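Local coordinates for protein short chain dehydrogenase (Salmonella typhi, PDB 3G1T) that probably catalyses NAD(P)(H)-dependent oxidation or reduction, as a short-chain dehydrogenase with a Rossmann-type fold, at residues I17-A22 with L32-Y37. Numbering follows the deposited sequence.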
ATOM      1  N   ILE A  17      23.848  -6.706  11.565  1.00 15.55           N
ATOM      2  CA  ILE A  17      22.545  -6.814  10.898  1.00 15.98           C
ATOM      3  C   ILE A  17      21.468  -6.739  11.935  1.00 18.36           C
ATOM      4  O   ILE A  17      21.497  -7.496  12.904  1.00 16.39           O
ATOM      5  CB  ILE A  17      22.435  -8.134  10.175  1.00 15.23           C
ATOM      6  CG1 ILE A  17      23.691  -8.299   9.266  1.00 16.80           C
ATOM      7  CG2 ILE A  17      21.038  -8.329   9.453  1.00 18.00           C
ATOM      8  CD1 ILE A  17      23.608  -9.599   8.499  1.00 18.23           C
ATOM      9  N   LEU A  18      20.559  -5.802  11.697  1.00 19.47           N
ATOM     10  CA  LEU A  18      19.413  -5.586  12.540  1.00 17.97           C
ATOM     11  C   LEU A  18      18.245  -6.515  12.058  1.00 17.55           C
ATOM     12  O   LEU A  18      17.887  -6.556  10.850  1.00 17.19           O
ATOM     13  CB  LEU A  18      18.974  -4.104  12.484  1.00 16.53           C
ATOM     14  CG  LEU A  18      17.644  -3.920  13.260  1.00 18.13           C
ATOM     15  CD1 LEU A  18      17.706  -4.158  14.835  1.00 18.19           C
ATOM     16  CD2 LEU A  18      16.825  -2.720  12.974  1.00 20.11           C
ATOM     17  N   VAL A  19      17.629  -7.279  12.982  1.00 16.35           N
ATOM     18  CA  VAL A  19      16.556  -8.224  12.567  1.00 17.10           C
ATOM     19  C   VAL A  19      15.308  -7.911  13.359  1.00 17.27           C
ATOM     20  O   VAL A  19      15.351  -7.992  14.592  1.00 16.29           O
ATOM     21  CB  VAL A  19      16.996  -9.727  12.851  1.00 15.68           C
ATOM     22  CG1 VAL A  19      15.845 -10.680  12.626  1.00 22.37           C
ATOM     23  CG2 VAL A  19      18.224 -10.145  11.999  1.00 22.86           C
ATOM     24  N   THR A  20      14.230  -7.467  12.689  1.00 16.93           N
ATOM     25  CA  THR A  20      12.994  -7.120  13.398  1.00 16.99           C
ATOM     26  C   THR A  20      12.097  -8.383  13.508  1.00 18.93           C
ATOM     27  O   THR A  20      12.337  -9.379  12.851  1.00 19.15           O
ATOM     28  CB  THR A  20      12.191  -5.927  12.806  1.00 18.52           C
ATOM     29  OG1 THR A  20      11.509  -6.313  11.604  1.00 20.16           O
ATOM     30  CG2 THR A  20      13.082  -4.657  12.597  1.00 21.13           C
ATOM     31  N   GLY A  21      11.107  -8.329  14.385  1.00 18.84           N
ATOM     32  CA  GLY A  21      10.262  -9.540  14.610  1.00 20.38           C
ATOM     33  C   GLY A  21      11.123 -10.702  15.120  1.00 21.23           C
ATOM     34  O   GLY A  21      10.881 -11.851  14.770  1.00 21.09           O
ATOM     35  N   ALA A  22      12.169 -10.404  15.906  1.00 19.50           N
ATOM     36  CA  ALA A  22      13.174 -11.440  16.200  1.00 19.09           C
ATOM     37  C   ALA A  22      12.798 -12.430  17.301  1.00 20.82           C
ATOM     38  O   ALA A  22      13.594 -13.322  17.586  1.00 19.96           O
ATOM     39  CB  ALA A  22      14.548 -10.838  16.521  1.00 17.13           C
ATOM     40  N   LEU A  32      19.323 -16.210  14.672  1.00 16.46           N
ATOM     41  CA  LEU A  32      20.186 -17.374  14.907  1.00 18.04           C
ATOM     42  C   LEU A  32      21.100 -17.737  13.764  1.00 17.33           C
ATOM     43  O   LEU A  32      22.304 -17.960  13.991  1.00 16.88           O
ATOM     44  CB  LEU A  32      19.313 -18.604  15.170  1.00 20.03           C
ATOM     45  CG  LEU A  32      18.657 -18.566  16.556  1.00 24.47           C
ATOM     46  CD1 LEU A  32      17.705 -19.798  16.544  1.00 20.93           C
ATOM     47  CD2 LEU A  32      19.640 -18.685  17.719  1.00 23.39           C
ATOM     48  N   THR A  33      20.525 -17.851  12.548  1.00 16.87           N
ATOM     49  CA  THR A  33      21.244 -18.248  11.342  1.00 16.74           C
ATOM     50  C   THR A  33      22.286 -17.174  10.974  1.00 17.48           C
ATOM     51  O   THR A  33      23.450 -17.483  10.685  1.00 18.80           O
ATOM     52  CB  THR A  33      20.299 -18.410  10.109  1.00 19.77           C
ATOM     53  OG1 THR A  33      19.211 -19.281  10.392  1.00 22.04           O
ATOM     54  CG2 THR A  33      21.041 -19.030   8.966  1.00 21.40           C
ATOM     55  N   TYR A  34      21.877 -15.926  10.984  1.00 15.49           N
ATOM     56  CA  TYR A  34      22.902 -14.840  10.720  1.00 14.79           C
ATOM     57  C   TYR A  34      24.078 -14.855  11.707  1.00 16.44           C
ATOM     58  O   TYR A  34      25.232 -14.763  11.274  1.00 18.63           O
ATOM     59  CB  TYR A  34      22.246 -13.462  10.649  1.00 15.31           C
ATOM     60  CG  TYR A  34      21.283 -13.242   9.525  1.00 15.74           C
ATOM     61  CD1 TYR A  34      21.327 -14.020   8.361  1.00 15.47           C
ATOM     62  CD2 TYR A  34      20.350 -12.211   9.621  1.00 15.59           C
ATOM     63  CE1 TYR A  34      20.413 -13.792   7.301  1.00 17.14           C
ATOM     64  CE2 TYR A  34      19.442 -11.940   8.590  1.00 17.01           C
ATOM     65  CZ  TYR A  34      19.483 -12.695   7.440  1.00 16.37           C
ATOM     66  OH  TYR A  34      18.618 -12.351   6.413  1.00 17.07           O
ATOM     67  N   ALA A  35      23.793 -15.029  13.011  1.00 17.78           N
ATOM     68  CA  ALA A  35      24.857 -15.191  14.039  1.00 16.62           C
ATOM     69  C   ALA A  35      25.742 -16.426  13.734  1.00 16.90           C
ATOM     70  O   ALA A  35      26.987 -16.360  13.829  1.00 16.51           O
ATOM     71  CB  ALA A  35      24.240 -15.223  15.416  1.00 18.11           C
ATOM     72  N   ARG A  36      25.129 -17.542  13.334  1.00 18.00           N
ATOM     73  CA  ARG A  36      25.896 -18.736  12.972  1.00 19.79           C
ATOM     74  C   ARG A  36      26.815 -18.596  11.754  1.00 18.36           C
ATOM     75  O   ARG A  36      27.869 -19.288  11.681  1.00 16.72           O
ATOM     76  CB  ARG A  36      24.958 -19.918  12.800  1.00 23.38           C
ATOM     77  CG  ARG A  36      24.348 -20.425  14.126  1.00 27.32           C
ATOM     78  CD  ARG A  36      23.089 -21.309  13.877  1.00 29.15           C
ATOM     79  NE  ARG A  36      22.470 -21.706  15.161  1.00 29.10           N
ATOM     80  CZ  ARG A  36      21.188 -22.067  15.316  1.00 34.15           C
ATOM     81  NH1 ARG A  36      20.369 -22.045  14.281  1.00 28.77           N
ATOM     82  NH2 ARG A  36      20.718 -22.400  16.529  1.00 29.17           N
ATOM     83  N   TYR A  37      26.469 -17.679  10.838  1.00 18.97           N
ATOM     84  CA  TYR A  37      27.360 -17.341   9.711  1.00 17.83           C
ATOM     85  C   TYR A  37      28.216 -16.120  10.024  1.00 16.46           C
ATOM     86  O   TYR A  37      28.663 -15.481   9.091  1.00 15.39           O
ATOM     87  CB  TYR A  37      26.581 -17.143   8.378  1.00 17.62           C
ATOM     88  CG  TYR A  37      26.188 -18.493   7.790  1.00 17.33           C
ATOM     89  CD1 TYR A  37      26.927 -19.067   6.772  1.00 18.22           C
ATOM     90  CD2 TYR A  37      25.132 -19.229   8.353  1.00 18.75           C
ATOM     91  CE1 TYR A  37      26.604 -20.350   6.240  1.00 18.16           C
ATOM     92  CE2 TYR A  37      24.783 -20.508   7.854  1.00 17.96           C
ATOM     93  CZ  TYR A  37      25.533 -21.062   6.802  1.00 20.26           C
ATOM     94  OH  TYR A  37      25.185 -22.317   6.291  1.00 19.83           O
TER
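Tyr34 meets Ile17 and Val19 through the CD2 and CE2 atoms of its ring, and these three buried side chains make the whole contact. All of it is apolar. Both strand residues use a CG2 methyl, and both methyls meet the CD2-CE2 side of the ring. CG2 of Val19 comes in at the ring edge, near its plane, 3.8 Å from CD2 of Tyr34. CG2 of Ile17 approaches obliquely and lies 3.9 Å from the same CD2. The side chains of Ile17 and Tyr34 cross at about a right angle. In Ile17, CG2 stands anti to the backbone N, while in Val19 it is CG1 that takes that place and CG2 lies beside the N. Although the two CG2 atoms sit differently about the CA-CB bond, both reach the CD2-CE2 bond of the ring. The CB bonds of Ile17 and Val19 point toward the helix and that of Leu18, between them, points away, in keeping with strand alternation. The area buried between the segments is small, 113 Å².

The polar end of Tyr34 is held outside the two segments. Its hydroxyl OH is hydrogen-bonded to the carbonyl O of Tyr227, so the ring is tied at its far end as well as packed along its side.

The contact joins the first strand, 16-19, to helix 25-36 of the first beta-alpha-beta unit, which strand 40-45 completes. This is the opening unit of the Rossmann fold. The strand lies inside the parallel sheet, bonded through its backbone to strands 40-45 and 97-99. Tyr34 also touches Val41 on strand 40-45 and Met231 on helix 224-231. Leu32 and Ala35 of the same helix touch helix 48-62.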